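Long-range contact in tyrosinase (Aspergillus oryzae, PDB 6JU8), which probably oxidises L-tyrosine and L-dopa to L-dopaquinone with molecular oxygen at a dinuclear copper centre, in melanin biosynthesis: residues Lys143-Phe155 with Ile371-Thr383. The protein carries 1 engineered substitution. Numbering follows the deposited sequence.
With CU (copper (II) ion), chain D.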
# COMPACT_ATOMS: atom_id res chain seq x y z
N LYS A 143 -16.58 -27.97 7.52
CA LYS A 143 -15.98 -29.30 7.54
C LYS A 143 -15.26 -29.62 6.24
O LYS A 143 -14.34 -30.45 6.20
CB LYS A 143 -17.06 -30.35 7.82
CG LYS A 143 -17.54 -30.30 9.27
CD LYS A 143 -18.70 -31.28 9.47
CE LYS A 143 -19.27 -31.13 10.87
NZ LYS A 143 -20.38 -32.09 11.09
N GLN A 144 -15.65 -28.94 5.16
CA GLN A 144 -14.98 -29.14 3.88
C GLN A 144 -13.78 -28.20 3.76
O GLN A 144 -12.83 -28.47 3.03
CB GLN A 144 -15.94 -28.89 2.72
CG GLN A 144 -16.62 -30.12 2.15
CD GLN A 144 -15.65 -31.22 1.75
OE1 GLN A 144 -14.77 -31.09 0.89
NE2 GLN A 144 -15.82 -32.35 2.40
N TRP A 145 -13.81 -27.05 4.42
CA TRP A 145 -12.76 -26.06 4.32
C TRP A 145 -11.42 -26.58 4.80
O TRP A 145 -11.35 -27.25 5.82
CB TRP A 145 -13.10 -24.81 5.13
CG TRP A 145 -12.04 -23.77 5.08
CD1 TRP A 145 -11.91 -22.79 4.13
CD2 TRP A 145 -10.96 -23.61 6.02
NE1 TRP A 145 -10.79 -22.02 4.45
CE2 TRP A 145 -10.21 -22.50 5.58
CE3 TRP A 145 -10.57 -24.30 7.18
CZ2 TRP A 145 -9.08 -22.07 6.29
CZ3 TRP A 145 -9.46 -23.87 7.87
CH2 TRP A 145 -8.72 -22.76 7.41
N ARG A 146 -10.37 -26.21 4.06
CA ARG A 146 -9.01 -26.47 4.53
C ARG A 146 -8.19 -25.22 4.21
O ARG A 146 -8.62 -24.39 3.39
CB ARG A 146 -8.40 -27.70 3.84
CG ARG A 146 -9.08 -29.02 4.26
CD ARG A 146 -8.80 -29.29 5.72
NE ARG A 146 -9.29 -30.59 6.23
CZ ARG A 146 -10.54 -30.85 6.62
NH1 ARG A 146 -11.48 -29.91 6.51
NH2 ARG A 146 -10.85 -32.05 7.08
N LEU A 147 -7.05 -25.07 4.85
CA LEU A 147 -6.29 -23.83 4.63
C LEU A 147 -5.83 -23.78 3.18
O LEU A 147 -5.11 -24.67 2.72
CB LEU A 147 -5.06 -23.80 5.55
CG LEU A 147 -4.21 -22.53 5.46
CD1 LEU A 147 -4.96 -21.33 6.06
CD2 LEU A 147 -2.86 -22.72 6.12
N PRO A 148 -6.18 -22.75 2.43
CA PRO A 148 -5.67 -22.66 1.05
C PRO A 148 -4.17 -22.42 0.98
O PRO A 148 -3.55 -21.91 1.91
CB PRO A 148 -6.40 -21.45 0.49
CG PRO A 148 -7.59 -21.27 1.38
CD PRO A 148 -7.10 -21.65 2.76
N TYR A 149 -3.59 -22.80 -0.17
CA TYR A 149 -2.16 -22.57 -0.40
C TYR A 149 -1.98 -21.47 -1.44
O TYR A 149 -2.78 -21.32 -2.37
CB TYR A 149 -1.41 -23.86 -0.79
CG TYR A 149 -1.81 -24.45 -2.12
CD1 TYR A 149 -1.16 -24.07 -3.29
CD2 TYR A 149 -2.83 -25.39 -2.20
CE1 TYR A 149 -1.51 -24.60 -4.52
CE2 TYR A 149 -3.21 -25.93 -3.43
CZ TYR A 149 -2.54 -25.54 -4.57
OH TYR A 149 -2.93 -26.07 -5.79
N TRP A 150 -0.87 -20.73 -1.28
CA TRP A 150 -0.46 -19.79 -2.33
C TRP A 150 0.54 -20.45 -3.27
O TRP A 150 1.66 -20.78 -2.88
CB TRP A 150 0.17 -18.55 -1.70
CG TRP A 150 0.83 -17.65 -2.71
CD1 TRP A 150 0.34 -17.27 -3.92
CD2 TRP A 150 2.11 -17.02 -2.54
NE1 TRP A 150 1.26 -16.44 -4.54
CE2 TRP A 150 2.35 -16.28 -3.72
CE3 TRP A 150 3.08 -17.03 -1.53
CZ2 TRP A 150 3.51 -15.53 -3.91
CZ3 TRP A 150 4.24 -16.30 -1.73
CH2 TRP A 150 4.45 -15.56 -2.91
N ASP A 151 0.10 -20.67 -4.51
CA ASP A 151 1.00 -21.27 -5.50
C ASP A 151 1.90 -20.19 -6.08
O ASP A 151 1.62 -19.56 -7.11
CB ASP A 151 0.22 -22.00 -6.60
CG ASP A 151 1.16 -22.96 -7.33
OD1 ASP A 151 2.38 -22.75 -7.30
OD2 ASP A 151 0.64 -23.95 -7.89
N PHE A 152 3.02 -19.97 -5.39
CA PHE A 152 3.97 -18.92 -5.79
C PHE A 152 4.64 -19.23 -7.12
O PHE A 152 5.29 -18.34 -7.70
CB PHE A 152 4.99 -18.63 -4.68
CG PHE A 152 5.78 -19.82 -4.20
CD1 PHE A 152 6.69 -20.46 -5.03
CD2 PHE A 152 5.60 -20.32 -2.91
CE1 PHE A 152 7.41 -21.56 -4.57
CE2 PHE A 152 6.33 -21.40 -2.42
CZ PHE A 152 7.24 -22.02 -3.27
N ALA A 153 4.54 -20.46 -7.63
CA ALA A 153 5.22 -20.88 -8.85
C ALA A 153 4.27 -21.01 -10.03
O ALA A 153 4.73 -21.35 -11.13
CB ALA A 153 5.95 -22.18 -8.59
N ARG A 154 2.98 -20.75 -9.86
CA ARG A 154 1.99 -20.87 -10.91
C ARG A 154 1.65 -19.49 -11.46
O ARG A 154 1.39 -18.57 -10.68
CB ARG A 154 0.71 -21.52 -10.35
CG ARG A 154 -0.36 -21.79 -11.42
CD ARG A 154 -1.55 -22.48 -10.74
NE ARG A 154 -2.56 -22.79 -11.74
CZ ARG A 154 -3.84 -23.04 -11.44
NH1 ARG A 154 -4.27 -22.99 -10.20
NH2 ARG A 154 -4.69 -23.32 -12.41
N PHE A 155 1.61 -19.31 -12.77
CA PHE A 155 1.23 -18.01 -13.32
C PHE A 155 -0.21 -17.71 -12.93
O PHE A 155 -1.09 -18.57 -13.07
CB PHE A 155 1.35 -18.07 -14.85
CG PHE A 155 2.78 -18.24 -15.32
CD1 PHE A 155 3.82 -17.52 -14.75
CD2 PHE A 155 3.07 -19.12 -16.35
CE1 PHE A 155 5.11 -17.67 -15.25
CE2 PHE A 155 4.36 -19.26 -16.86
CZ PHE A 155 5.38 -18.53 -16.31
N ILE A 371 0.26 -13.80 5.02
CA ILE A 371 0.69 -14.62 3.89
C ILE A 371 1.68 -15.71 4.28
O ILE A 371 1.85 -16.69 3.55
CB ILE A 371 1.28 -13.76 2.75
CG1 ILE A 371 1.21 -14.52 1.42
CG2 ILE A 371 2.68 -13.26 3.08
CD1 ILE A 371 1.70 -13.74 0.22
N PHE A 372 2.37 -15.56 5.41
CA PHE A 372 3.30 -16.58 5.91
C PHE A 372 2.68 -17.97 5.80
O PHE A 372 3.30 -18.93 5.34
CB PHE A 372 3.65 -16.28 7.38
CG PHE A 372 4.48 -17.36 8.03
CD1 PHE A 372 3.87 -18.45 8.64
CD2 PHE A 372 5.88 -17.27 8.01
CE1 PHE A 372 4.64 -19.45 9.22
CE2 PHE A 372 6.65 -18.24 8.60
CZ PHE A 372 6.02 -19.32 9.21
N TRP A 373 1.45 -18.10 6.28
CA TRP A 373 0.82 -19.41 6.42
C TRP A 373 0.44 -19.98 5.07
O TRP A 373 0.44 -21.19 4.88
CB TRP A 373 -0.42 -19.23 7.30
CG TRP A 373 -0.12 -18.49 8.58
CD1 TRP A 373 -0.25 -17.15 8.81
CD2 TRP A 373 0.34 -19.07 9.82
NE1 TRP A 373 0.11 -16.85 10.11
CE2 TRP A 373 0.47 -18.02 10.75
CE3 TRP A 373 0.65 -20.38 10.24
CZ2 TRP A 373 0.89 -18.23 12.06
CZ3 TRP A 373 1.08 -20.59 11.54
CH2 TRP A 373 1.20 -19.51 12.45
N LEU A 374 0.10 -19.09 4.14
CA LEU A 374 -0.25 -19.50 2.77
C LEU A 374 0.97 -19.95 1.99
O LEU A 374 0.92 -20.95 1.26
CB LEU A 374 -0.95 -18.33 2.07
CG LEU A 374 -2.15 -17.72 2.78
CD1 LEU A 374 -2.71 -16.57 1.95
CD2 LEU A 374 -3.24 -18.74 3.10
N HIS A 375 2.07 -19.24 2.21
CA HIS A 375 3.37 -19.69 1.70
C HIS A 375 3.72 -21.06 2.26
O HIS A 375 4.07 -22.00 1.52
CB HIS A 375 4.43 -18.65 2.09
CG HIS A 375 5.82 -18.98 1.66
ND1 HIS A 375 6.12 -19.48 0.42
CD2 HIS A 375 6.99 -18.80 2.34
CE1 HIS A 375 7.45 -19.62 0.36
NE2 HIS A 375 8.01 -19.23 1.50
N HIS A 376 3.65 -21.20 3.60
CA HIS A 376 4.01 -22.50 4.16
C HIS A 376 3.02 -23.59 3.80
O HIS A 376 3.41 -24.76 3.73
CB HIS A 376 4.20 -22.38 5.69
CG HIS A 376 5.65 -22.03 5.93
ND1 HIS A 376 6.63 -23.00 5.81
CD2 HIS A 376 6.29 -20.86 6.11
CE1 HIS A 376 7.81 -22.43 5.98
NE2 HIS A 376 7.64 -21.10 6.17
N CYS A 377 1.77 -23.26 3.50
CA CYS A 377 0.86 -24.26 3.00
C CYS A 377 1.35 -24.79 1.65
O CYS A 377 1.37 -26.02 1.42
CB CYS A 377 -0.57 -23.69 3.00
SG CYS A 377 -1.74 -25.05 2.68
N ASN A 378 1.86 -23.92 0.77
CA ASN A 378 2.45 -24.43 -0.47
C ASN A 378 3.77 -25.16 -0.24
O ASN A 378 4.05 -26.13 -0.94
CB ASN A 378 2.67 -23.33 -1.52
CG ASN A 378 2.85 -23.95 -2.89
OD1 ASN A 378 2.07 -24.85 -3.27
ND2 ASN A 378 3.86 -23.54 -3.65
N ILE A 379 4.59 -24.74 0.73
CA ILE A 379 5.81 -25.51 1.02
C ILE A 379 5.43 -26.91 1.48
O ILE A 379 6.10 -27.89 1.11
CB ILE A 379 6.68 -24.76 2.02
CG1 ILE A 379 7.14 -23.41 1.44
CG2 ILE A 379 7.84 -25.60 2.53
CD1 ILE A 379 7.94 -23.54 0.14
N ASP A 380 4.34 -27.03 2.24
CA ASP A 380 3.85 -28.35 2.65
C ASP A 380 3.40 -29.17 1.46
O ASP A 380 3.68 -30.38 1.37
CB ASP A 380 2.68 -28.18 3.64
CG ASP A 380 2.40 -29.53 4.29
OD1 ASP A 380 3.30 -29.98 5.04
OD2 ASP A 380 1.35 -30.14 4.01
N ARG A 381 2.70 -28.53 0.53
CA ARG A 381 2.25 -29.17 -0.72
C ARG A 381 3.43 -29.65 -1.57
O ARG A 381 3.43 -30.77 -2.09
CB ARG A 381 1.37 -28.16 -1.47
CG ARG A 381 0.92 -28.67 -2.86
CD ARG A 381 -0.11 -27.67 -3.42
NE ARG A 381 -0.36 -27.90 -4.84
CZ ARG A 381 0.42 -27.42 -5.82
NH1 ARG A 381 1.50 -26.69 -5.53
NH2 ARG A 381 0.14 -27.67 -7.08
N LEU A 382 4.45 -28.80 -1.71
CA LEU A 382 5.64 -29.20 -2.46
C LEU A 382 6.32 -30.39 -1.81
O LEU A 382 6.79 -31.31 -2.48
CB LEU A 382 6.62 -28.04 -2.56
CG LEU A 382 6.16 -26.86 -3.45
CD1 LEU A 382 7.17 -25.73 -3.36
CD2 LEU A 382 5.95 -27.31 -4.89
N THR A 383 6.35 -30.41 -0.48
CA THR A 383 6.88 -31.56 0.25
C THR A 383 6.05 -32.80 -0.08
O THR A 383 6.62 -33.88 -0.34
CB THR A 383 6.92 -31.30 1.75
OG1 THR A 383 7.76 -30.16 2.00
CG2 THR A 383 7.56 -32.49 2.47
CU CU D . 8.91 -19.76 6.02
O HOH W 1 4.12 -24.57 -6.40
O HOH W 2 9.72 -20.08 8.12
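The carbonyl oxygen of Leu374 is gripped from opposite faces of its plane: the helical Asn378 N comes from one, and from the other Trp150 N, 3.1 Å from Leu374 O in a nearly straight bond (177°). This is the one direct hydrogen bond between the two segments; side-chain packing does the rest. Arg381 lies over one face of the Tyr149 ring: its extended chain brings CD over the ring centre in a CH-pi contact, 3.4 Å from the centroid, while the guanidinium, turned about CD-NE, lies nearly parallel to the ring (planes 10° apart). Arg381 NH1 donates to Asn378 OD1 (3.0 Å) on a lone pair in the carbonyl plane, steadying the amide. A water then links Asn378 ND2, which donates to it, with Asp151 OD1, to which it donates. Asp151 OD2 and Arg381 NH1 form only a long salt bridge, the oxygen lying well out of the guanidinium plane; Tyr456 is a polar partner of both residues, its hydroxyl hydrogen-bonded to Asp151 OD2. With CG wedged between its backbone N and carbonyl carbon (chi1 55°), Phe152 offers a face to Asn378 ND2, 3.5 Å from Phe152 CE2, and an edge to Ile379 CD1. Ile371 CD1 covers one face of Trp150. On the far side of the helix, His376 NE2 binds copper at 1.9 Å, joined by His332 and His336. A loop thus backs one helix of tyrosinase's type 3 copper site.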